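Side-chain contacts in putative aminomethyltransferase (Leptospirillum rubarum, PDB 3TTG), which is a putative aminomethyltransferase that probably binds folate, like its relatives of the glycine cleavage T-protein family: residues F103-T108 with P231-E236; I87-W92 with V113-K118; G107-F112 with D130-F135; L75-F80 with T176-N181. All blocks are in the same frame, centred on the assembly; numbering follows the deposited sequence.

All four contacts lie in the probable folate-binding domain. Contacts 1 and 4 are buried, with centres about 7 and 8 Å from the centre of the chain. T-protein relatives hold folate near the middle of the molecule, so these two may lie close to such a site. Contacts 2 and 3 sit further out, at about 15 and 17 Å, and both use helix 109-118. Contacts 1 and 3 share Gly107 and Thr108. Contact 2 meets contact 4 through Asp90 OD2 and Tyr77 OH, 2.6 Å apart in a probable hydrogen bond. It also meets contact 1, where Phe103 N is 2.8 Å from Trp92 O. The centres of contacts 3 and 4 are about 21 Å apart.

Contact 1: residues F103-T108 with P231-E236; sequences FPPAGT and PLFPSE
Phe233 lays its ring against Pro105 and reaches on to Thr108. Its CB is 4.0 Å from Pro105 CG. The ring carbon CG comes closer, 3.5 Å from the same Pro105 CG. On one side of the ring, CD2 touches Pro105 CB at 3.3 Å. Further out, CE2 lies 3.8 Å from Thr108 CG2, and CZ also meets this methyl. On the other side, CE1 packs 3.4 Å from the backbone O of Leu88. Pro105 CG sits over one face, 19° off the ring normal, in a CH-pi contact. Pro234, which follows through a cis peptide bond, puts its CB over the opposite face. The ring is thus held between two prolines. Pro105 opens a type II beta turn that ends at Thr108, just before helix 109-118. Thr108 OG1 donates to Pro105 O at 2.7 Å. The backbone N of Thr108 grips the same oxygen. The hydroxyl bond fixes the threonine rotation (chi1 72°), which leaves CG2 to face Phe233. Without the Phe233 ring, as with an alanine here, Pro105 CG would probably lose its aromatic partner and a gap would open beside Thr108 CG2. Beyond the ring, Glu236 OE1 accepts from Leu232 N at 3.0 Å and from Ser235 OG. The same carboxylate forms a salt bridge with Arg312 of strand 306-316, tying this loop to the C-terminal barrel.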
loop_
_atom_site.group_PDB
_atom_site.type_symbol
_atom_site.label_atom_id
_atom_site.label_comp_id
_atom_site.label_asym_id
_atom_site.label_seq_id
_atom_site.Cartn_x
_atom_site.Cartn_y
_atom_site.Cartn_z
ATOM N N PHE A 103 6.131 -7.908 -6.337
ATOM C CA PHE A 103 6.620 -6.530 -6.078
ATOM C C PHE A 103 6.525 -6.241 -4.579
ATOM O O PHE A 103 5.498 -5.739 -4.090
ATOM C CB PHE A 103 5.866 -5.511 -6.894
ATOM C CG PHE A 103 5.950 -5.839 -8.365
ATOM C CD1 PHE A 103 6.866 -5.201 -9.181
ATOM C CD2 PHE A 103 5.046 -6.714 -8.951
ATOM C CE1 PHE A 103 6.961 -5.521 -10.533
ATOM C CE2 PHE A 103 5.086 -6.978 -10.316
ATOM C CZ PHE A 103 6.095 -6.434 -11.090
ATOM N N PRO A 104 7.590 -6.591 -3.828
ATOM C CA PRO A 104 7.617 -6.312 -2.384
ATOM C C PRO A 104 7.897 -4.825 -2.108
ATOM O O PRO A 104 7.975 -4.046 -3.044
ATOM C CB PRO A 104 8.737 -7.211 -1.907
ATOM C CG PRO A 104 9.723 -7.111 -3.009
ATOM C CD PRO A 104 8.870 -7.199 -4.248
ATOM N N PRO A 105 7.930 -4.396 -0.849
ATOM C CA PRO A 105 8.110 -2.970 -0.577
ATOM C C PRO A 105 9.462 -2.419 -0.997
ATOM O O PRO A 105 10.466 -3.119 -0.941
ATOM C CB PRO A 105 7.982 -2.887 0.964
ATOM C CG PRO A 105 7.252 -4.142 1.375
ATOM C CD PRO A 105 7.692 -5.167 0.413
ATOM N N ALA A 106 9.506 -1.120 -1.296
ATOM C CA ALA A 106 10.764 -0.427 -1.584
ATOM C C ALA A 106 11.798 -0.697 -0.510
ATOM O O ALA A 106 11.478 -0.698 0.663
ATOM C CB ALA A 106 10.501 1.108 -1.700
ATOM N N GLY A 107 13.029 -0.941 -0.916
ATOM C CA GLY A 107 14.125 -1.152 0.003
ATOM C C GLY A 107 14.227 -2.549 0.603
ATOM O O GLY A 107 15.101 -2.759 1.411
ATOM N N THR A 108 13.418 -3.523 0.165
ATOM C CA THR A 108 13.445 -4.904 0.715
ATOM C C THR A 108 13.979 -5.965 -0.266
ATOM O O THR A 108 13.854 -7.181 0.020
ATOM C CB THR A 108 12.024 -5.307 1.163
ATOM O OG1 THR A 108 11.167 -5.544 0.041
ATOM C CG2 THR A 108 11.420 -4.331 2.129
ATOM N N PRO A 231 -2.826 2.472 4.324
ATOM C CA PRO A 231 -1.706 2.064 5.200
ATOM C C PRO A 231 -0.529 1.570 4.356
ATOM O O PRO A 231 -0.749 1.057 3.278
ATOM C CB PRO A 231 -2.286 0.948 6.049
ATOM C CG PRO A 231 -3.495 0.480 5.351
ATOM C CD PRO A 231 -3.897 1.461 4.302
ATOM N N LEU A 232 0.682 1.845 4.780
ATOM C CA LEU A 232 1.893 1.516 4.025
ATOM C C LEU A 232 2.896 0.729 4.890
ATOM O O LEU A 232 2.958 0.883 6.104
ATOM C CB LEU A 232 2.593 2.815 3.549
ATOM C CG LEU A 232 1.815 3.751 2.568
ATOM C CD1 LEU A 232 2.544 5.081 2.416
ATOM C CD2 LEU A 232 1.617 3.107 1.259
ATOM N N PHE A 233 3.720 -0.069 4.232
ATOM C CA PHE A 233 4.900 -0.668 4.850
ATOM C C PHE A 233 5.961 0.447 4.840
ATOM O O PHE A 233 6.042 1.155 3.834
ATOM C CB PHE A 233 5.356 -1.904 4.040
ATOM C CG PHE A 233 6.681 -2.487 4.455
ATOM C CD1 PHE A 233 6.743 -3.653 5.200
ATOM C CD2 PHE A 233 7.874 -1.886 4.061
ATOM C CE1 PHE A 233 7.975 -4.188 5.564
ATOM C CE2 PHE A 233 9.103 -2.391 4.482
ATOM C CZ PHE A 233 9.148 -3.553 5.191
ATOM N N PRO A 234 6.719 0.717 5.908
ATOM C CA PRO A 234 6.833 -0.022 7.160
ATOM C C PRO A 234 6.074 0.656 8.290
ATOM O O PRO A 234 6.138 0.168 9.427
ATOM C CB PRO A 234 8.346 0.021 7.402
ATOM C CG PRO A 234 8.710 1.425 6.981
ATOM C CD PRO A 234 7.775 1.766 5.845
ATOM N N SER A 235 5.391 1.786 8.028
ATOM C CA SER A 235 4.779 2.548 9.133
ATOM C C SER A 235 3.590 1.824 9.757
ATOM O O SER A 235 3.510 1.668 10.993
ATOM C CB SER A 235 4.353 3.948 8.671
ATOM O OG SER A 235 3.682 3.886 7.436
ATOM N N GLU A 236 2.647 1.451 8.942
ATOM C CA GLU A 236 1.448 0.745 9.438
ATOM C C GLU A 236 1.601 -0.755 9.271
ATOM O O GLU A 236 0.984 -1.494 10.011
ATOM C CB GLU A 236 0.171 1.177 8.701
ATOM C CG GLU A 236 -0.284 2.620 8.939
ATOM C CD GLU A 236 0.673 3.664 8.410
ATOM O OE1 GLU A 236 1.064 3.525 7.230
ATOM O OE2 GLU A 236 1.132 4.537 9.185
#

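Contact 2: residues I87-W92 with V113-K118; sequences ILFDAW and VNHLKK
A classic beta bulge at Leu88 and Phe89 packs against His115 of helix 109-118. Both bulge residues face Phe80 on the neighbouring strand, and the chain turns a corner at Leu88. Their two side chains reach the helix together and meet different parts of one histidine. Leu88 uses a single methyl. Its CD1 lies 3.4 Å from His115 CE1 and 3.7 Å from His115 ND1, and the two side chains cross at about a right angle. Phe89 meets the root of the histidine. Its CE2 is 3.8 Å from His115 CB and 4.0 Å from His115 CG. The two side chains run past each other in opposite directions. The rings meet obliquely, with planes at 56° and centroids 5.7 Å apart. The imidazole stands out from the helix because CG is anti to the backbone N (chi1 -179°). The turn about its second torsion (chi2 76°) then brings ND1 and CE1 to Leu88 CD1. The contact lays the helix against strand 87-96 of the five-stranded antiparallel sheet. No hydrogen bond joins the two segments, so apolar and ring packing carry the contact. Other rings extend it. Phe112, one turn earlier on the helix, meets Phe89 edge-to-face, and Tyr119 does the same with His115. Phe89 CZ also lies 3.9 Å from Glu111 O. On the strand side, Phe80 touches His115 as well.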
loop_
_atom_site.group_PDB
_atom_site.type_symbol
_atom_site.label_atom_id
_atom_site.label_comp_id
_atom_site.label_asym_id
_atom_site.label_seq_id
_atom_site.Cartn_x
_atom_site.Cartn_y
_atom_site.Cartn_z
ATOM N N ILE A 87 2.996 -9.373 10.157
ATOM C CA ILE A 87 3.360 -8.965 8.809
ATOM C C ILE A 87 4.867 -8.786 8.670
ATOM O O ILE A 87 5.440 -7.938 9.335
ATOM C CB ILE A 87 2.638 -7.648 8.425
ATOM C CG1 ILE A 87 1.045 -7.789 8.423
ATOM C CG2 ILE A 87 3.184 -7.081 7.059
ATOM C CD1 ILE A 87 0.390 -6.415 8.424
ATOM N N LEU A 88 5.473 -9.477 7.710
ATOM C CA LEU A 88 6.880 -9.274 7.374
ATOM C C LEU A 88 6.970 -8.431 6.173
ATOM O O LEU A 88 7.761 -7.516 6.147
ATOM C CB LEU A 88 7.619 -10.592 7.119
ATOM C CG LEU A 88 7.663 -11.578 8.287
ATOM C CD1 LEU A 88 8.382 -12.847 7.878
ATOM C CD2 LEU A 88 8.378 -10.941 9.528
ATOM N N PHE A 89 6.175 -8.733 5.146
ATOM C CA PHE A 89 6.122 -7.953 3.893
ATOM C C PHE A 89 4.724 -7.949 3.315
ATOM O O PHE A 89 3.919 -8.805 3.619
ATOM C CB PHE A 89 7.084 -8.585 2.822
ATOM C CG PHE A 89 8.498 -8.826 3.279
ATOM C CD1 PHE A 89 9.421 -7.780 3.312
ATOM C CD2 PHE A 89 8.890 -10.070 3.759
ATOM C CE1 PHE A 89 10.680 -7.957 3.859
ATOM C CE2 PHE A 89 10.194 -10.266 4.265
ATOM C CZ PHE A 89 11.054 -9.199 4.370
ATOM N N ASP A 90 4.460 -7.009 2.413
ATOM C CA ASP A 90 3.316 -7.056 1.544
ATOM C C ASP A 90 3.907 -7.171 0.123
ATOM O O ASP A 90 5.089 -6.982 -0.053
ATOM C CB ASP A 90 2.338 -5.881 1.721
ATOM C CG ASP A 90 2.850 -4.521 1.261
ATOM O OD1 ASP A 90 3.992 -4.440 0.847
ATOM O OD2 ASP A 90 2.060 -3.586 1.200
ATOM N N ALA A 91 3.144 -7.607 -0.837
ATOM C CA ALA A 91 3.564 -7.622 -2.244
ATOM C C ALA A 91 2.358 -7.533 -3.175
ATOM O O ALA A 91 1.318 -8.118 -2.880
ATOM C CB ALA A 91 4.352 -8.899 -2.553
ATOM N N TRP A 92 2.561 -6.966 -4.348
ATOM C CA TRP A 92 1.651 -7.054 -5.476
ATOM C C TRP A 92 2.117 -8.263 -6.238
ATOM O O TRP A 92 3.340 -8.437 -6.433
ATOM C CB TRP A 92 1.629 -5.779 -6.332
ATOM C CG TRP A 92 1.114 -4.607 -5.582
ATOM C CD1 TRP A 92 1.842 -3.597 -5.035
ATOM C CD2 TRP A 92 -0.235 -4.432 -5.108
ATOM N NE1 TRP A 92 1.033 -2.789 -4.268
ATOM C CE2 TRP A 92 -0.253 -3.257 -4.328
ATOM C CE3 TRP A 92 -1.447 -5.092 -5.370
ATOM C CZ2 TRP A 92 -1.430 -2.746 -3.769
ATOM C CZ3 TRP A 92 -2.609 -4.623 -4.756
ATOM C CH2 TRP A 92 -2.599 -3.431 -4.003
ATOM N N VAL A 113 13.961 -11.449 -0.911
ATOM C CA VAL A 113 14.492 -12.611 -1.621
ATOM C C VAL A 113 14.990 -13.654 -0.606
ATOM O O VAL A 113 14.687 -14.843 -0.765
ATOM C CB VAL A 113 15.551 -12.169 -2.641
ATOM C CG1 VAL A 113 16.377 -13.349 -3.155
ATOM C CG2 VAL A 113 14.858 -11.480 -3.819
ATOM N N ASN A 114 15.669 -13.211 0.466
ATOM C CA ASN A 114 16.117 -14.109 1.534
ATOM C C ASN A 114 14.939 -14.816 2.216
ATOM O O ASN A 114 15.053 -15.974 2.619
ATOM C CB ASN A 114 16.963 -13.346 2.593
ATOM C CG ASN A 114 18.350 -12.939 2.097
ATOM O OD1 ASN A 114 18.885 -13.493 1.131
ATOM N ND2 ASN A 114 18.977 -11.976 2.756
ATOM N N HIS A 115 13.869 -14.116 2.420
ATOM C CA HIS A 115 12.633 -14.709 2.992
ATOM C C HIS A 115 12.065 -15.780 2.087
ATOM O O HIS A 115 11.860 -16.898 2.538
ATOM C CB HIS A 115 11.582 -13.664 3.250
ATOM C CG HIS A 115 10.309 -14.215 3.850
ATOM N ND1 HIS A 115 10.239 -14.574 5.176
ATOM C CD2 HIS A 115 9.110 -14.475 3.266
ATOM C CE1 HIS A 115 9.017 -15.065 5.358
ATOM N NE2 HIS A 115 8.306 -15.036 4.232
ATOM N N LEU A 116 11.974 -15.526 0.797
ATOM C CA LEU A 116 11.540 -16.604 -0.120
ATOM C C LEU A 116 12.498 -17.807 -0.101
ATOM O O LEU A 116 12.048 -18.957 -0.106
ATOM C CB LEU A 116 11.470 -16.072 -1.546
ATOM C CG LEU A 116 10.464 -14.934 -1.850
ATOM C CD1 LEU A 116 10.448 -14.638 -3.346
ATOM C CD2 LEU A 116 9.110 -15.271 -1.461
ATOM N N LYS A 117 13.839 -17.556 -0.082
ATOM C CA LYS A 117 14.827 -18.634 -0.141
ATOM C C LYS A 117 14.818 -19.448 1.119
ATOM O O LYS A 117 15.074 -20.626 1.045
ATOM C CB LYS A 117 16.245 -18.097 -0.427
ATOM C CG LYS A 117 16.351 -17.621 -1.848
ATOM C CD LYS A 117 17.701 -17.115 -2.159
ATOM C CE LYS A 117 17.791 -16.756 -3.627
ATOM N NZ LYS A 117 19.131 -16.201 -4.000
ATOM N N LYS A 118 14.434 -18.874 2.242
ATOM C CA LYS A 118 14.239 -19.603 3.508
ATOM C C LYS A 118 13.285 -20.809 3.329
ATOM O O LYS A 118 13.446 -21.830 3.997
ATOM C CB LYS A 118 13.628 -18.625 4.535
ATOM C CG LYS A 118 13.524 -19.118 5.937
ATOM C CD LYS A 118 12.924 -18.055 6.803
ATOM C CE LYS A 118 12.555 -18.608 8.152
ATOM N NZ LYS A 118 12.114 -17.540 9.078
#

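Contact 3: residues G107-F112 with D130-F135; sequences GTREEF and DMSDHF
Arg109, in the first turn of helix 109-118, reaches Asp130 and Asp133 in a salt-bridge network; one of the acids, Asp130, also makes an Asx turn. Arg109 NE donates to Asp130 OD2 at 2.8 Å, in the guanidinium plane and on the syn side of the carboxylate. The bond is fairly straight (161°). Arg109 NH1 gives a second bond to Asp133 OD1 at 3.0 Å, tilted from the guanidinium plane. Arg109 NH2 adds weak bonds to Asp130 OD2 (3.2 Å) and Asp133 OD2 (3.3 Å). Both carboxylates are turned 67° from the guanidinium plane. The arginine chain bends at its third torsion (chi3 -75°), turning its nitrogens to the acids. A leucine at Arg109 would probably leave the two carboxylates without their shared positive mate and free Asp133 to turn. Hydrogen bonds within 130-135 steady the acceptor. Asp130 OD1 takes Ser132 N at 3.1 Å, which makes the Asx turn, and Ser132 OG at 2.7 Å. The serine hydroxyl also bonds Ser47 N, beside strand 48-51. Packing is slight: Ser132 CB lies over one face of the guanidinium, 3.8 Å from Arg109 NH2.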
loop_
_atom_site.group_PDB
_atom_site.type_symbol
_atom_site.label_atom_id
_atom_site.label_comp_id
_atom_site.label_asym_id
_atom_site.label_seq_id
_atom_site.Cartn_x
_atom_site.Cartn_y
_atom_site.Cartn_z
ATOM N N GLY A 107 13.029 -0.941 -0.916
ATOM C CA GLY A 107 14.125 -1.152 0.003
ATOM C C GLY A 107 14.227 -2.549 0.603
ATOM O O GLY A 107 15.101 -2.759 1.411
ATOM N N THR A 108 13.418 -3.523 0.165
ATOM C CA THR A 108 13.445 -4.904 0.715
ATOM C C THR A 108 13.979 -5.965 -0.266
ATOM O O THR A 108 13.854 -7.181 0.020
ATOM C CB THR A 108 12.024 -5.307 1.163
ATOM O OG1 THR A 108 11.167 -5.544 0.041
ATOM C CG2 THR A 108 11.420 -4.331 2.129
ATOM N N ARG A 109 14.615 -5.556 -1.384
ATOM C CA ARG A 109 14.970 -6.508 -2.431
ATOM C C ARG A 109 15.758 -7.724 -1.901
ATOM O O ARG A 109 15.416 -8.854 -2.269
ATOM C CB ARG A 109 15.668 -5.887 -3.648
ATOM C CG ARG A 109 17.069 -5.450 -3.482
ATOM C CD ARG A 109 17.529 -4.515 -4.631
ATOM N NE ARG A 109 17.768 -5.278 -5.859
ATOM C CZ ARG A 109 18.412 -4.835 -6.936
ATOM N NH1 ARG A 109 18.886 -3.595 -6.977
ATOM N NH2 ARG A 109 18.588 -5.632 -7.982
ATOM N N GLU A 110 16.762 -7.496 -1.036
ATOM C CA GLU A 110 17.582 -8.566 -0.458
ATOM C C GLU A 110 16.828 -9.321 0.632
ATOM O O GLU A 110 16.773 -10.556 0.601
ATOM C CB GLU A 110 18.863 -7.934 0.099
ATOM C CG GLU A 110 19.833 -8.819 0.836
ATOM C CD GLU A 110 20.958 -7.963 1.395
ATOM O OE1 GLU A 110 21.474 -7.097 0.649
ATOM O OE2 GLU A 110 21.234 -8.077 2.609
ATOM N N GLU A 111 16.235 -8.588 1.607
ATOM C CA GLU A 111 15.515 -9.226 2.710
ATOM C C GLU A 111 14.305 -10.046 2.196
ATOM O O GLU A 111 14.032 -11.119 2.727
ATOM C CB GLU A 111 15.060 -8.207 3.745
ATOM C CG GLU A 111 16.205 -7.396 4.335
ATOM C CD GLU A 111 16.652 -6.107 3.650
ATOM O OE1 GLU A 111 16.379 -5.904 2.441
ATOM O OE2 GLU A 111 17.374 -5.335 4.319
ATOM N N PHE A 112 13.575 -9.539 1.205
ATOM C CA PHE A 112 12.446 -10.253 0.610
ATOM C C PHE A 112 12.906 -11.513 -0.110
ATOM O O PHE A 112 12.295 -12.536 0.064
ATOM C CB PHE A 112 11.630 -9.377 -0.341
ATOM C CG PHE A 112 10.396 -10.090 -0.863
ATOM C CD1 PHE A 112 9.289 -10.273 -0.057
ATOM C CD2 PHE A 112 10.333 -10.537 -2.187
ATOM C CE1 PHE A 112 8.144 -10.913 -0.543
ATOM C CE2 PHE A 112 9.199 -11.180 -2.671
ATOM C CZ PHE A 112 8.089 -11.330 -1.864
ATOM N N ASP A 130 15.974 -11.459 -9.449
ATOM C CA ASP A 130 15.753 -10.081 -9.127
ATOM C C ASP A 130 16.020 -9.226 -10.405
ATOM O O ASP A 130 17.167 -9.111 -10.864
ATOM C CB ASP A 130 16.678 -9.724 -7.954
ATOM C CG ASP A 130 16.497 -8.315 -7.466
ATOM O OD1 ASP A 130 15.789 -7.527 -8.156
ATOM O OD2 ASP A 130 17.104 -7.973 -6.440
HETATM N N MSE A 131 14.953 -8.671 -10.984
HETATM C CA MSE A 131 15.024 -7.886 -12.215
HETATM C C MSE A 131 14.892 -6.383 -11.947
HETATM O O MSE A 131 14.659 -5.608 -12.856
HETATM C CB MSE A 131 13.875 -8.324 -13.094
HETATM C CG MSE A 131 13.887 -9.827 -13.377
HETATM SE SE MSE A 131 15.038 -10.172 -14.785
HETATM C CE MSE A 131 13.677 -9.844 -16.119
ATOM N N SER A 132 15.071 -5.975 -10.712
ATOM C CA SER A 132 14.810 -4.610 -10.307
ATOM C C SER A 132 15.621 -3.561 -11.021
ATOM O O SER A 132 15.123 -2.478 -11.223
ATOM C CB SER A 132 15.050 -4.461 -8.810
ATOM O OG SER A 132 14.181 -5.318 -8.120
ATOM N N ASP A 133 16.877 -3.842 -11.373
ATOM C CA ASP A 133 17.680 -2.826 -12.063
ATOM C C ASP A 133 17.243 -2.644 -13.537
ATOM O O ASP A 133 17.685 -1.688 -14.168
ATOM C CB ASP A 133 19.174 -3.178 -11.976
ATOM C CG ASP A 133 19.695 -3.239 -10.548
ATOM O OD1 ASP A 133 19.247 -2.435 -9.724
ATOM O OD2 ASP A 133 20.437 -4.175 -10.235
ATOM N N HIS A 134 16.349 -3.502 -14.076
ATOM C CA HIS A 134 15.919 -3.373 -15.484
ATOM C C HIS A 134 14.817 -2.322 -15.667
ATOM O O HIS A 134 14.554 -1.943 -16.806
ATOM C CB HIS A 134 15.385 -4.736 -16.017
ATOM C CG HIS A 134 16.415 -5.823 -15.987
ATOM N ND1 HIS A 134 16.260 -6.983 -16.731
ATOM C CD2 HIS A 134 17.655 -5.828 -15.438
ATOM C CE1 HIS A 134 17.372 -7.684 -16.540
ATOM N NE2 HIS A 134 18.238 -7.023 -15.772
ATOM N N PHE A 135 14.159 -1.871 -14.581
ATOM C CA PHE A 135 13.001 -0.979 -14.691
ATOM C C PHE A 135 13.055 0.239 -13.793
ATOM O O PHE A 135 13.567 0.143 -12.685
ATOM C CB PHE A 135 11.752 -1.768 -14.292
ATOM C CG PHE A 135 11.600 -3.070 -15.048
ATOM C CD1 PHE A 135 11.263 -3.074 -16.403
ATOM C CD2 PHE A 135 11.818 -4.290 -14.420
ATOM C CE1 PHE A 135 11.163 -4.267 -17.105
ATOM C CE2 PHE A 135 11.752 -5.489 -15.140
ATOM C CZ PHE A 135 11.448 -5.472 -16.471
#

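Contact 4: residues L75-F80 with T176-N181; sequences LSYSFF and TSFQHN
The ring of Tyr77 takes the edge of the Phe178 ring on one face. Phe178 CE1 stands over the middle of the tyrosine ring, 3.9 Å from Tyr77 CE2. The neighbouring Phe178 CZ approaches Tyr77 CZ at 3.7 Å and Tyr77 OH at 3.8 Å. The planes are 74° apart and the centroids 5.1 Å, a T-shaped pair with the phenylalanine as its edge. The two side chains cross at about a right angle. Phe178 leaves a loop and has CG roughly anti to the backbone N (chi1 -156°), which carries the far end of its ring to the tyrosine. Trp92 packs on Tyr77 too, with its CH2 against Tyr77 CD1. The tyrosine is also held at its polar end, where OH is hydrogen-bonded to Asp90 OD2. This bond probably limits how far the ring can shift under the phenylalanine. Val251 of helix 249-252 touches both rings. No hydrogen bond joins the two segments. The pair is buried near the centre of the chain. It joins strand 75-81, an outer strand of the five-stranded antiparallel sheet, to the loop between strands 170-173 and 187-193 of the mixed sheet, both parts of the folate-binding domain of the T-protein family.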
loop_
_atom_site.group_PDB
_atom_site.type_symbol
_atom_site.label_atom_id
_atom_site.label_comp_id
_atom_site.label_asym_id
_atom_site.label_seq_id
_atom_site.Cartn_x
_atom_site.Cartn_y
_atom_site.Cartn_z
ATOM N N LEU A 75 -4.103 -8.918 -10.920
ATOM C CA LEU A 75 -3.182 -8.538 -9.889
ATOM C C LEU A 75 -3.805 -8.902 -8.545
ATOM O O LEU A 75 -4.986 -8.663 -8.353
ATOM C CB LEU A 75 -2.936 -7.049 -9.950
ATOM C CG LEU A 75 -1.792 -6.515 -9.115
ATOM C CD1 LEU A 75 -0.508 -6.817 -9.739
ATOM C CD2 LEU A 75 -1.931 -5.025 -8.980
ATOM N N SER A 76 -3.016 -9.375 -7.608
ATOM C CA SER A 76 -3.528 -9.614 -6.253
ATOM C C SER A 76 -2.564 -9.040 -5.233
ATOM O O SER A 76 -1.414 -8.730 -5.567
ATOM C CB SER A 76 -3.725 -11.107 -6.038
ATOM O OG SER A 76 -2.427 -11.633 -5.935
ATOM N N TYR A 77 -3.100 -8.662 -4.077
ATOM C CA TYR A 77 -2.338 -8.191 -2.966
ATOM C C TYR A 77 -2.124 -9.372 -2.024
ATOM O O TYR A 77 -3.028 -10.205 -1.853
ATOM C CB TYR A 77 -3.116 -7.127 -2.252
ATOM C CG TYR A 77 -2.339 -6.410 -1.199
ATOM C CD1 TYR A 77 -1.270 -5.605 -1.532
ATOM C CD2 TYR A 77 -2.757 -6.420 0.121
ATOM C CE1 TYR A 77 -0.609 -4.855 -0.577
ATOM C CE2 TYR A 77 -2.101 -5.682 1.088
ATOM C CZ TYR A 77 -1.009 -4.920 0.745
ATOM O OH TYR A 77 -0.393 -4.182 1.724
ATOM N N SER A 78 -0.980 -9.443 -1.446
ATOM C CA SER A 78 -0.687 -10.473 -0.438
ATOM C C SER A 78 0.213 -9.963 0.634
ATOM O O SER A 78 1.054 -9.092 0.395
ATOM C CB SER A 78 0.013 -11.671 -1.079
ATOM O OG SER A 78 0.075 -12.785 -0.192
ATOM N N PHE A 79 0.123 -10.605 1.790
ATOM C CA PHE A 79 1.104 -10.522 2.835
ATOM C C PHE A 79 1.992 -11.758 2.812
ATOM O O PHE A 79 1.636 -12.811 2.278
ATOM C CB PHE A 79 0.443 -10.408 4.226
ATOM C CG PHE A 79 -0.248 -9.116 4.433
ATOM C CD1 PHE A 79 0.473 -7.944 4.608
ATOM C CD2 PHE A 79 -1.629 -9.037 4.381
ATOM C CE1 PHE A 79 -0.179 -6.730 4.734
ATOM C CE2 PHE A 79 -2.272 -7.814 4.478
ATOM C CZ PHE A 79 -1.554 -6.684 4.711
ATOM N N PHE A 80 3.133 -11.611 3.449
ATOM C CA PHE A 80 4.070 -12.680 3.797
ATOM C C PHE A 80 4.219 -12.572 5.280
ATOM O O PHE A 80 4.703 -11.552 5.808
ATOM C CB PHE A 80 5.389 -12.571 3.037
ATOM C CG PHE A 80 5.209 -12.769 1.551
ATOM C CD1 PHE A 80 5.478 -13.992 0.964
ATOM C CD2 PHE A 80 4.624 -11.778 0.769
ATOM C CE1 PHE A 80 5.259 -14.190 -0.379
ATOM C CE2 PHE A 80 4.393 -11.986 -0.569
ATOM C CZ PHE A 80 4.688 -13.186 -1.129
ATOM N N THR A 176 -9.418 -1.108 -6.714
ATOM C CA THR A 176 -9.891 0.210 -6.253
ATOM C C THR A 176 -10.259 0.143 -4.746
ATOM O O THR A 176 -10.150 1.166 -4.104
ATOM C CB THR A 176 -11.013 0.696 -7.119
ATOM O OG1 THR A 176 -12.034 -0.310 -7.109
ATOM C CG2 THR A 176 -10.533 0.982 -8.555
ATOM N N SER A 177 -10.522 -1.057 -4.167
ATOM C CA SER A 177 -10.821 -1.216 -2.733
ATOM C C SER A 177 -9.593 -1.624 -1.969
ATOM O O SER A 177 -8.812 -2.476 -2.421
ATOM C CB SER A 177 -11.948 -2.222 -2.490
ATOM O OG SER A 177 -13.115 -1.612 -3.002
ATOM N N PHE A 178 -9.383 -0.998 -0.804
ATOM C CA PHE A 178 -8.209 -1.308 -0.034
ATOM C C PHE A 178 -8.547 -1.435 1.441
ATOM O O PHE A 178 -9.296 -2.358 1.785
ATOM C CB PHE A 178 -7.062 -0.302 -0.376
ATOM C CG PHE A 178 -5.688 -0.860 -0.095
ATOM C CD1 PHE A 178 -5.296 -2.103 -0.617
ATOM C CD2 PHE A 178 -4.814 -0.212 0.776
ATOM C CE1 PHE A 178 -4.024 -2.613 -0.380
ATOM C CE2 PHE A 178 -3.529 -0.744 1.025
ATOM C CZ PHE A 178 -3.159 -1.956 0.455
ATOM N N GLN A 179 -8.000 -0.612 2.324
ATOM C CA GLN A 179 -8.213 -0.795 3.762
ATOM C C GLN A 179 -9.716 -0.706 4.099
ATOM O O GLN A 179 -10.440 0.166 3.611
ATOM C CB GLN A 179 -7.367 0.175 4.603
ATOM C CG GLN A 179 -7.890 1.623 4.616
ATOM C CD GLN A 179 -7.756 2.339 3.319
ATOM O OE1 GLN A 179 -6.995 1.956 2.426
ATOM N NE2 GLN A 179 -8.377 3.468 3.225
ATOM N N HIS A 180 -10.160 -1.643 4.910
ATOM C CA HIS A 180 -11.551 -1.815 5.364
ATOM C C HIS A 180 -12.530 -1.868 4.186
ATOM O O HIS A 180 -13.698 -1.521 4.362
ATOM C CB HIS A 180 -11.971 -0.685 6.356
ATOM C CG HIS A 180 -11.112 -0.461 7.556
ATOM N ND1 HIS A 180 -10.848 -1.463 8.468
ATOM C CD2 HIS A 180 -10.532 0.687 7.991
ATOM C CE1 HIS A 180 -10.100 -0.903 9.398
ATOM N NE2 HIS A 180 -9.946 0.401 9.185
ATOM N N ASN A 181 -12.080 -2.380 3.012
ATOM C CA ASN A 181 -12.765 -2.425 1.744
ATOM C C ASN A 181 -13.251 -1.099 1.288
ATOM O O ASN A 181 -14.252 -1.030 0.592
ATOM C CB ASN A 181 -13.949 -3.366 1.791
ATOM C CG ASN A 181 -13.531 -4.760 1.968
ATOM O OD1 ASN A 181 -13.089 -5.386 1.000
ATOM N ND2 ASN A 181 -13.579 -5.229 3.208
#